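Local structure of 2-methyl-aconitate isomerase (Shewanella oneidensis, 5K87) at the interface of chains A and B. The protein catalyses the cis-trans isomerisation of 2-methyl-aconitate by base-catalysed proton abstraction and bond rotation, in the 2-methylcitrate cycle that degrades propionate. Sequence-based numbering; all coordinates share one arbitrary frame. Chains: chain A/B, 2-methyl-aconitate isomerase.

Contact 1: the interface of chains A and B. Residues chain A 18, 66, 389-390; chain B 17-18, 66, 390, 394.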
loop_
_atom_site.group_PDB
_atom_site.type_symbol
_atom_site.label_atom_id
_atom_site.label_comp_id
_atom_site.label_asym_id
_atom_site.label_seq_id
_atom_site.Cartn_x
_atom_site.Cartn_y
_atom_site.Cartn_z
ATOM N N TYR A 18 9.389 -8.713 -6.796
ATOM C CA TYR A 18 8.834 -7.921 -5.720
ATOM C C TYR A 18 9.029 -8.719 -4.433
ATOM O O TYR A 18 8.586 -9.881 -4.344
ATOM C CB TYR A 18 7.362 -7.691 -6.032
ATOM C CG TYR A 18 6.568 -6.843 -5.075
ATOM C CD1 TYR A 18 6.965 -5.552 -4.733
ATOM C CD2 TYR A 18 5.376 -7.321 -4.562
ATOM C CE1 TYR A 18 6.173 -4.777 -3.889
ATOM C CE2 TYR A 18 4.597 -6.559 -3.727
ATOM C CZ TYR A 18 5.002 -5.295 -3.396
ATOM O OH TYR A 18 4.189 -4.566 -2.561
ATOM N N MET A 66 3.445 -0.188 -8.420
ATOM C CA MET A 66 3.763 -1.204 -7.430
ATOM C C MET A 66 3.920 -0.669 -6.015
ATOM O O MET A 66 4.011 -1.452 -5.069
ATOM C CB MET A 66 5.070 -1.892 -7.809
ATOM C CG MET A 66 5.015 -2.643 -9.115
ATOM S SD MET A 66 3.799 -3.964 -9.159
ATOM C CE MET A 66 4.383 -5.064 -7.873
ATOM N N LEU A 389 7.599 -12.123 -2.951
ATOM C CA LEU A 389 6.149 -11.984 -3.007
ATOM C C LEU A 389 5.606 -12.266 -4.409
ATOM O O LEU A 389 4.597 -12.953 -4.570
ATOM C CB LEU A 389 5.749 -10.569 -2.569
ATOM C CG LEU A 389 6.289 -10.132 -1.206
ATOM C CD1 LEU A 389 5.895 -8.689 -0.909
ATOM C CD2 LEU A 389 5.805 -11.052 -0.106
ATOM N N MET A 390 6.269 -11.724 -5.419
ATOM C CA MET A 390 5.866 -11.939 -6.804
ATOM C C MET A 390 7.101 -11.826 -7.677
ATOM O O MET A 390 7.987 -11.013 -7.407
ATOM C CB MET A 390 4.809 -10.927 -7.253
ATOM C CG MET A 390 4.178 -11.258 -8.611
ATOM S SD MET A 390 2.727 -10.253 -8.961
ATOM C CE MET A 390 2.115 -11.113 -10.402
ATOM N N THR B 17 -1.631 -12.360 -12.091
ATOM C CA THR B 17 -1.397 -11.042 -12.661
ATOM C C THR B 17 -1.893 -9.988 -11.686
ATOM O O THR B 17 -3.011 -10.074 -11.196
ATOM C CB THR B 17 -2.140 -10.885 -13.997
ATOM O OG1 THR B 17 -1.779 -11.965 -14.865
ATOM C CG2 THR B 17 -1.775 -9.578 -14.664
ATOM N N TYR B 18 -1.044 -9.005 -11.396
ATOM C CA TYR B 18 -1.387 -7.889 -10.533
ATOM C C TYR B 18 -1.785 -6.725 -11.432
ATOM O O TYR B 18 -1.002 -6.307 -12.281
ATOM C CB TYR B 18 -0.151 -7.548 -9.711
ATOM C CG TYR B 18 -0.329 -6.494 -8.649
ATOM C CD1 TYR B 18 -1.327 -6.593 -7.690
ATOM C CD2 TYR B 18 0.568 -5.442 -8.550
ATOM C CE1 TYR B 18 -1.451 -5.638 -6.684
ATOM C CE2 TYR B 18 0.451 -4.489 -7.551
ATOM C CZ TYR B 18 -0.555 -4.596 -6.634
ATOM O OH TYR B 18 -0.653 -3.646 -5.645
ATOM N N MET B 66 0.803 -9.064 -1.020
ATOM C CA MET B 66 0.536 -8.186 -2.151
ATOM C C MET B 66 -0.411 -7.038 -1.825
ATOM O O MET B 66 -0.558 -6.120 -2.641
ATOM C CB MET B 66 -0.066 -8.987 -3.300
ATOM C CG MET B 66 0.839 -10.068 -3.873
ATOM S SD MET B 66 2.390 -9.432 -4.515
ATOM C CE MET B 66 1.806 -8.360 -5.833
ATOM N N MET B 390 2.095 -6.060 -12.897
ATOM C CA MET B 390 3.100 -7.120 -12.828
ATOM C C MET B 390 2.439 -8.440 -13.207
ATOM O O MET B 390 1.277 -8.687 -12.874
ATOM C CB MET B 390 3.719 -7.213 -11.436
ATOM C CG MET B 390 4.965 -8.095 -11.348
ATOM S SD MET B 390 5.842 -7.924 -9.786
ATOM C CE MET B 390 7.318 -8.876 -10.171
ATOM N N VAL B 394 2.948 -15.328 -8.012
ATOM C CA VAL B 394 3.024 -14.973 -6.602
ATOM C C VAL B 394 3.506 -16.195 -5.826
ATOM O O VAL B 394 3.373 -17.341 -6.293
ATOM C CB VAL B 394 1.680 -14.460 -6.044
ATOM C CG1 VAL B 394 1.326 -13.109 -6.672
ATOM C CG2 VAL B 394 0.568 -15.498 -6.253
#
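A:Met390 and B:Met390 lie antiparallel, side by side, in the PrpF-family homodimer interface. The CG of A:Met390 lies 3.9 Å from the SD of B:Met390. The two residues are two-fold mates. Each chain runs extended beyond CG, which carries its methyl to the partner's backbone. The CE of B:Met390 ends 3.6 Å from the carbonyl O of A:Met390, and the reverse contact matches it. A:Met390 also forms an antiparallel beta bridge with B:Val394, whose CG1 packs on its CG and SD. B:Met66 runs across A:Met390, nearly perpendicular, with the B:Met66 CE 3.8 Å from the A:Met390 SD. The chi2 bend of B:Met66 (-59°) brings its sulfur to the edge of the A:Tyr18 ring, and the chi3 bend (-62°) turns the methyl CE toward the A:Met390 sulfur. The B:Met66 SD lies in the ring plane, 3.7 Å from the A:Tyr18 CD2. The thioether thus meets the rim of this ring. One face of the same ring is taken by A:Met66 of its own chain, whose CE stands 3.9 Å above the centre of the A:Tyr18 ring. On the twin side the A:Met66 SD lies 3.6 Å from the B:Tyr18 CD2. B:Met66 also touches the CB of A:Leu389 through its sulfur. Cutting A:Met390 back to an alanine would probably open a gap between B:Met390, B:Val394 and the B:Met66 methyl, and leave these groups freer to move.

Contact 2: the interface of chains A and B. Residues chain A 173-174, 387; chain B 51, 54-55, 64-65.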
loop_
_atom_site.group_PDB
_atom_site.type_symbol
_atom_site.label_atom_id
_atom_site.label_comp_id
_atom_site.label_asym_id
_atom_site.label_seq_id
_atom_site.Cartn_x
_atom_site.Cartn_y
_atom_site.Cartn_z
ATOM N N THR A 173 4.476 -9.856 9.715
ATOM C CA THR A 173 3.283 -10.580 10.067
ATOM C C THR A 173 3.544 -12.079 10.287
ATOM O O THR A 173 3.088 -12.655 11.260
ATOM C CB THR A 173 2.225 -10.351 8.974
ATOM O OG1 THR A 173 2.130 -8.934 8.687
ATOM C CG2 THR A 173 0.881 -10.911 9.417
ATOM N N PHE A 174 4.319 -12.686 9.403
ATOM C CA PHE A 174 4.490 -14.135 9.381
ATOM C C PHE A 174 5.961 -14.501 9.532
ATOM O O PHE A 174 6.827 -13.745 9.113
ATOM C CB PHE A 174 3.952 -14.664 8.057
ATOM C CG PHE A 174 2.496 -14.356 7.823
ATOM C CD1 PHE A 174 1.508 -15.093 8.454
ATOM C CD2 PHE A 174 2.111 -13.333 6.972
ATOM C CE1 PHE A 174 0.167 -14.816 8.239
ATOM C CE2 PHE A 174 0.764 -13.051 6.755
ATOM C CZ PHE A 174 -0.200 -13.793 7.390
ATOM N N ARG A 387 11.494 -12.579 1.769
ATOM C CA ARG A 387 10.843 -13.535 0.891
ATOM C C ARG A 387 10.360 -12.870 -0.381
ATOM O O ARG A 387 9.999 -11.685 -0.393
ATOM C CB ARG A 387 9.696 -14.269 1.595
ATOM C CG ARG A 387 8.656 -13.364 2.199
ATOM C CD ARG A 387 7.513 -14.127 2.885
ATOM N NE ARG A 387 6.632 -14.741 1.903
ATOM C CZ ARG A 387 5.424 -14.305 1.536
ATOM N NH1 ARG A 387 4.795 -14.977 0.603
ATOM N NH2 ARG A 387 4.840 -13.247 2.082
ATOM N N ARG B 51 -3.118 -15.351 2.445
ATOM C CA ARG B 51 -1.667 -15.352 2.513
ATOM C C ARG B 51 -1.039 -14.590 1.351
ATOM O O ARG B 51 -0.015 -13.918 1.530
ATOM C CB ARG B 51 -1.138 -16.786 2.548
ATOM C CG ARG B 51 0.312 -16.878 2.963
ATOM C CD ARG B 51 0.540 -16.323 4.362
ATOM N NE ARG B 51 1.962 -16.224 4.656
ATOM C CZ ARG B 51 2.715 -15.184 4.320
ATOM N NH1 ARG B 51 3.999 -15.175 4.632
ATOM N NH2 ARG B 51 2.175 -14.147 3.674
ATOM N N GLY B 54 -1.440 -10.974 2.369
ATOM C CA GLY B 54 -0.700 -10.636 3.573
ATOM C C GLY B 54 -1.567 -10.472 4.808
ATOM O O GLY B 54 -1.198 -9.750 5.730
ATOM N N SER B 55 -2.705 -11.162 4.831
ATOM C CA SER B 55 -3.695 -11.062 5.901
ATOM C C SER B 55 -3.897 -12.411 6.608
ATOM O O SER B 55 -3.544 -13.442 6.059
ATOM C CB SER B 55 -5.041 -10.641 5.311
ATOM O OG SER B 55 -5.068 -9.281 4.919
ATOM N N ASP B 64 3.773 -8.099 4.373
ATOM C CA ASP B 64 4.174 -9.457 4.030
ATOM C C ASP B 64 3.217 -10.088 3.022
ATOM O O ASP B 64 2.901 -11.275 3.105
ATOM C CB ASP B 64 4.285 -10.299 5.294
ATOM C CG ASP B 64 5.201 -11.494 5.134
ATOM O OD1 ASP B 64 5.941 -11.591 4.145
ATOM O OD2 ASP B 64 5.174 -12.332 6.068
ATOM N N GLY B 65 2.739 -9.299 2.064
ATOM C CA GLY B 65 1.890 -9.814 1.001
ATOM C C GLY B 65 1.693 -8.768 -0.074
ATOM O O GLY B 65 2.313 -7.697 -0.034
HETATM O O HOH W 1 2.412 -13.158 0.111
HETATM O O HOH W 2 1.415 -8.699 5.972
HETATM O O HOH W 3 7.312 -13.879 6.145
#
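A:Phe174 and B:Arg51 form the tight part of this homodimer contact, a cation-pi stack between a loop of one chain and helix 43-53 of the other. The guanidinium lies 19° from parallel to the ring. The B:Arg51 NE is over the ring face, 3.7 Å from the centroid of the A:Phe174 ring. The other face of the ring carries the CG2 of A:Thr173. B:Asp64 OD2 sits at the ring edge, in its plane. Beside the stack A:Arg387 makes a salt bridge with B:Asp64. The A:Arg387 NH2 gives a nearly straight hydrogen bond, 171° at H, to B:Asp64 OD1 at 2.9 Å. The oxygen is met from above the carboxylate plane. A bend at chi3 (-73°) helps turn the guanidinium toward the acid. B:Arg51 serves the same aspartate from within its chain, with the B:Arg51 NH2 bonded to the carbonyl O of B:Asp64 at 3.0 Å. Without the guanidinium, as with a leucine at A:Arg387, B:Asp64 OD1 would probably lose this charged mate, and water 1 its two N-H partners. The looser part is bridged by water. Water 1 links both terminal nitrogens of A:Arg387 to the B:Arg51 carbonyl. Water 2 joins the A:Thr173 hydroxyl to B:Gly54 O and B:Asp64 N. Water 3 lies 2.6 Å from B:Asp64 OD2 and 3.0 Å from A:Phe174 O.

Contact 3: the interface of chains A and B. Residues chain A 51, 63-64; chain B 20, 172, 174, 387, 389.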
loop_
_atom_site.group_PDB
_atom_site.type_symbol
_atom_site.label_atom_id
_atom_site.label_comp_id
_atom_site.label_asym_id
_atom_site.label_seq_id
_atom_site.Cartn_x
_atom_site.Cartn_y
_atom_site.Cartn_z
ATOM N N ARG A 51 7.741 5.230 -12.729
ATOM C CA ARG A 51 6.539 4.692 -13.335
ATOM C C ARG A 51 6.218 3.297 -12.811
ATOM O O ARG A 51 5.055 2.955 -12.640
ATOM C CB ARG A 51 6.684 4.684 -14.855
ATOM C CG ARG A 51 5.377 4.509 -15.585
ATOM C CD ARG A 51 4.409 5.648 -15.286
ATOM N NE ARG A 51 3.092 5.333 -15.818
ATOM C CZ ARG A 51 2.209 4.566 -15.192
ATOM N NH1 ARG A 51 2.499 4.053 -13.996
ATOM N NH2 ARG A 51 1.034 4.330 -15.747
ATOM N N ILE A 63 -1.916 3.859 -6.631
ATOM C CA ILE A 63 -2.844 2.870 -7.173
ATOM C C ILE A 63 -2.467 2.492 -8.612
ATOM O O ILE A 63 -2.926 1.484 -9.155
ATOM C CB ILE A 63 -4.291 3.409 -7.080
ATOM C CG1 ILE A 63 -4.722 3.491 -5.625
ATOM C CG2 ILE A 63 -5.281 2.537 -7.840
ATOM C CD1 ILE A 63 -5.212 2.202 -5.104
ATOM N N ASP A 64 -1.619 3.294 -9.235
ATOM C CA ASP A 64 -1.216 3.032 -10.612
ATOM C C ASP A 64 0.244 2.588 -10.694
ATOM O O ASP A 64 0.940 2.895 -11.652
ATOM C CB ASP A 64 -1.468 4.267 -11.472
ATOM C CG ASP A 64 -1.725 3.942 -12.925
ATOM O OD1 ASP A 64 -1.818 2.754 -13.308
ATOM O OD2 ASP A 64 -1.886 4.941 -13.674
ATOM N N ARG B 20 -4.158 -2.904 -12.113
ATOM C CA ARG B 20 -5.049 -1.814 -11.732
ATOM C C ARG B 20 -6.303 -1.923 -12.583
ATOM O O ARG B 20 -6.214 -2.060 -13.808
ATOM C CB ARG B 20 -4.412 -0.440 -11.948
ATOM C CG ARG B 20 -5.366 0.696 -11.567
ATOM C CD ARG B 20 -4.876 2.107 -11.939
ATOM N NE ARG B 20 -4.628 2.287 -13.370
ATOM C CZ ARG B 20 -5.569 2.391 -14.310
ATOM N NH1 ARG B 20 -6.860 2.319 -13.999
ATOM N NH2 ARG B 20 -5.206 2.562 -15.576
ATOM N N VAL B 172 -7.075 8.071 -10.816
ATOM C CA VAL B 172 -6.061 7.263 -11.485
ATOM C C VAL B 172 -4.982 8.201 -11.949
ATOM O O VAL B 172 -5.229 9.127 -12.728
ATOM C CB VAL B 172 -6.608 6.468 -12.671
ATOM C CG1 VAL B 172 -5.463 5.757 -13.411
ATOM C CG2 VAL B 172 -7.645 5.454 -12.187
ATOM N N PHE B 174 -2.315 8.120 -13.971
ATOM C CA PHE B 174 -1.881 8.254 -15.353
ATOM C C PHE B 174 -2.989 7.842 -16.320
ATOM O O PHE B 174 -3.786 6.958 -16.030
ATOM C CB PHE B 174 -0.641 7.382 -15.548
ATOM C CG PHE B 174 0.505 7.769 -14.649
ATOM C CD1 PHE B 174 1.218 8.923 -14.897
ATOM C CD2 PHE B 174 0.860 6.997 -13.554
ATOM C CE1 PHE B 174 2.269 9.304 -14.075
ATOM C CE2 PHE B 174 1.914 7.382 -12.722
ATOM C CZ PHE B 174 2.612 8.532 -12.991
ATOM N N ARG B 387 -4.842 -1.670 -16.412
ATOM C CA ARG B 387 -3.552 -2.068 -16.936
ATOM C C ARG B 387 -2.877 -3.087 -16.041
ATOM O O ARG B 387 -3.070 -3.101 -14.814
ATOM C CB ARG B 387 -2.621 -0.882 -17.183
ATOM C CG ARG B 387 -2.386 -0.005 -15.978
ATOM C CD ARG B 387 -1.451 1.176 -16.298
ATOM N NE ARG B 387 -0.065 0.738 -16.354
ATOM C CZ ARG B 387 0.841 0.879 -15.382
ATOM N NH1 ARG B 387 0.568 1.498 -14.237
ATOM N NH2 ARG B 387 2.038 0.388 -15.583
ATOM N N LEU B 389 0.151 -4.351 -14.000
ATOM C CA LEU B 389 1.281 -3.797 -13.255
ATOM C C LEU B 389 2.422 -4.802 -13.171
ATOM O O LEU B 389 3.586 -4.446 -13.353
ATOM C CB LEU B 389 0.830 -3.425 -11.844
ATOM C CG LEU B 389 -0.388 -2.501 -11.776
ATOM C CD1 LEU B 389 -0.764 -2.213 -10.349
ATOM C CD2 LEU B 389 -0.121 -1.201 -12.517
HETATM O O HOH W 4 3.320 0.642 -12.894
HETATM O O HOH W 5 -2.855 4.244 -16.061
#
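The loop of A:Ile63 and A:Asp64, with helix 43-53 of chain A behind it, meets strands 12-21 and 386-388 and the loop of B:Val172 and B:Phe174 in chain B. This is a charged cluster of the PrpF homodimer interface, built round the carboxylate of A:Asp64. Two arginines bridge to its OD1 from opposite faces of the carboxylate plane. The B:Arg20 NE bonds to A:Asp64 OD1 at 2.9 Å, and the B:Arg387 NH1 bonds to A:Asp64 OD1 at 2.9 Å. Both guanidinium groups stand steeply against the carboxylate, 87° for B:Arg20 and 69° for B:Arg387. The B:Arg20 chain is extended as far as CD and then bends at chi3 (59°), which brings NE to the acid. Its aliphatic part passes the carbonyl O of A:Ile63, and B:Val172 CG1 lies over one face of its guanidinium. The B:Phe174 N donates to the anti lone pair of A:Asp64 OD2 at 3.2 Å. These N-H groups, with water 5 at OD2, grip both oxygens and restrict the carboxylate's rotation. They would probably favour its charged form. The A:Arg51 guanidinium stacks, somewhat tilted, on the B:Phe174 ring, its NE toward the rim, 3.8 Å from the ring centroid (cation-pi). The A:Arg51 NH1 bonds to the A:Asp64 carbonyl O at 3.0 Å. Water 5 ties OD2 to B:Arg20 NH2 and B:Phe174 O. Water 4 joins the B:Arg387 guanidinium to A:Arg51 O.

Contact 4: the interface of chains A and B. Residues chain A 54, 56-59, 64; chain B 172-174.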
loop_
_atom_site.group_PDB
_atom_site.type_symbol
_atom_site.label_atom_id
_atom_site.label_comp_id
_atom_site.label_asym_id
_atom_site.label_seq_id
_atom_site.Cartn_x
_atom_site.Cartn_y
_atom_site.Cartn_z
ATOM N N GLY A 54 4.629 4.020 -9.439
ATOM C CA GLY A 54 3.370 4.747 -9.550
ATOM C C GLY A 54 3.480 6.206 -9.133
ATOM O O GLY A 54 2.488 6.812 -8.713
ATOM N N PRO A 56 5.238 10.334 -9.968
ATOM C CA PRO A 56 4.675 11.073 -8.835
ATOM C C PRO A 56 3.167 10.937 -8.823
ATOM O O PRO A 56 2.544 10.872 -9.886
ATOM C CB PRO A 56 5.078 12.522 -9.135
ATOM C CG PRO A 56 5.140 12.592 -10.603
ATOM C CD PRO A 56 5.637 11.234 -11.067
ATOM N N ASP A 57 2.595 10.876 -7.633
ATOM C CA ASP A 57 1.163 10.664 -7.508
ATOM C C ASP A 57 0.519 11.724 -6.627
ATOM O O ASP A 57 0.645 11.669 -5.411
ATOM C CB ASP A 57 0.873 9.289 -6.916
ATOM C CG ASP A 57 -0.609 9.018 -6.810
ATOM O OD1 ASP A 57 -1.380 9.679 -7.540
ATOM O OD2 ASP A 57 -1.000 8.143 -6.018
ATOM N N PRO A 58 -0.210 12.672 -7.236
ATOM C CA PRO A 58 -0.875 13.701 -6.429
ATOM C C PRO A 58 -1.937 13.130 -5.506
ATOM O O PRO A 58 -2.308 13.799 -4.535
ATOM C CB PRO A 58 -1.506 14.630 -7.475
ATOM C CG PRO A 58 -1.574 13.836 -8.721
ATOM C CD PRO A 58 -0.422 12.864 -8.678
ATOM N N TYR A 59 -2.429 11.924 -5.783
ATOM C CA TYR A 59 -3.418 11.306 -4.907
ATOM C C TYR A 59 -2.786 10.679 -3.667
ATOM O O TYR A 59 -3.493 10.358 -2.714
ATOM C CB TYR A 59 -4.240 10.251 -5.643
ATOM C CG TYR A 59 -4.974 10.795 -6.843
ATOM C CD1 TYR A 59 -6.115 11.583 -6.699
ATOM C CD2 TYR A 59 -4.531 10.517 -8.124
ATOM C CE1 TYR A 59 -6.784 12.080 -7.799
ATOM C CE2 TYR A 59 -5.193 11.012 -9.227
ATOM C CZ TYR A 59 -6.320 11.791 -9.059
ATOM O OH TYR A 59 -6.983 12.270 -10.163
ATOM N N ASP A 64 -1.619 3.294 -9.235
ATOM C CA ASP A 64 -1.216 3.032 -10.612
ATOM C C ASP A 64 0.244 2.588 -10.694
ATOM O O ASP A 64 0.940 2.895 -11.652
ATOM C CB ASP A 64 -1.468 4.267 -11.472
ATOM C CG ASP A 64 -1.725 3.942 -12.925
ATOM O OD1 ASP A 64 -1.818 2.754 -13.308
ATOM O OD2 ASP A 64 -1.886 4.941 -13.674
ATOM N N VAL B 172 -7.075 8.071 -10.816
ATOM C CA VAL B 172 -6.061 7.263 -11.485
ATOM C C VAL B 172 -4.982 8.201 -11.949
ATOM O O VAL B 172 -5.229 9.127 -12.728
ATOM C CB VAL B 172 -6.608 6.468 -12.671
ATOM C CG1 VAL B 172 -5.463 5.757 -13.411
ATOM C CG2 VAL B 172 -7.645 5.454 -12.187
ATOM N N THR B 173 -3.769 7.935 -11.486
ATOM C CA THR B 173 -2.681 8.863 -11.672
ATOM C C THR B 173 -2.380 9.158 -13.147
ATOM O O THR B 173 -2.230 10.310 -13.530
ATOM C CB THR B 173 -1.442 8.326 -10.970
ATOM O OG1 THR B 173 -1.807 7.963 -9.623
ATOM C CG2 THR B 173 -0.334 9.374 -10.974
ATOM N N PHE B 174 -2.315 8.120 -13.971
ATOM C CA PHE B 174 -1.881 8.254 -15.353
ATOM C C PHE B 174 -2.989 7.842 -16.320
ATOM O O PHE B 174 -3.786 6.958 -16.030
ATOM C CB PHE B 174 -0.641 7.382 -15.548
ATOM C CG PHE B 174 0.505 7.769 -14.649
ATOM C CD1 PHE B 174 1.218 8.923 -14.897
ATOM C CD2 PHE B 174 0.860 6.997 -13.554
ATOM C CE1 PHE B 174 2.269 9.304 -14.075
ATOM C CE2 PHE B 174 1.914 7.382 -12.722
ATOM C CZ PHE B 174 2.612 8.532 -12.991
HETATM O O HOH W 6 -3.018 6.601 -6.980
HETATM O O HOH W 7 -2.855 4.244 -16.061
HETATM O O HOH W 8 -5.866 11.850 -12.555
#
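B:Thr173 plugs its side chain into the loop of A:Pro56 to A:Tyr59 in the homodimer interface. The B:Thr173 hydroxyl OG1 donates a hydrogen bond to A:Asp57 OD1 at 2.7 Å. It arrives from above the carboxylate plane, 75° out of it. The first torsion of B:Thr173 sets OG1 anti to the carbonyl carbon (chi1 -50°), facing the acid. The B:Thr173 methyl CG2, anti to the backbone N, lies 3.4 Å from A:Pro56 O and also packs on one face of the neighbouring B:Phe174 ring. The CB of B:Thr173 rests 4.1 Å from A:Asp64 CB. In the next shell the backbone N of A:Tyr59 bonds to the same A:Asp57 OD1 at 3.0 Å, from the opposite face of the carboxylate. This oxygen is thus gripped above and below, which holds the acid in place for the threonine. Water 6 lies between A:Asp57 OD2 and B:Thr173 OG1. The A:Tyr59 ring lies alongside the threonine, and the A:Tyr59 CE2 comes 3.8 Å from B:Val172 N. Its hydroxyl reaches the B:Val172 carbonyl through water 8. A:Pro56 follows a cis peptide bond, which probably helps shape the loop. The loop comes just after helix 43-53 of chain A, and B:Thr173 lies on the loop between strands 160-161 and 179-184.

Contact 1 lies between contacts 2 and 3, with its centre about 13 Å from the centre of each. Contact 2 is the two-fold counterpart of much of contacts 3 and 4. Contacts 2 and 3, about 23 Å apart, use the same Arg51, Asp64, Phe174 and Arg387 with the chains exchanged. Contact 4 is about 7 Å from contact 3 and shares A:Asp64, B:Val172 and B:Phe174 with it. The homodimer thus has a centre packed largely by apolar side chains, flanked by charged clusters. Contact 3 is centred about 14 Å from B:Cys109 of the active site. The structure alone does not show whether dimer contacts affect catalysis.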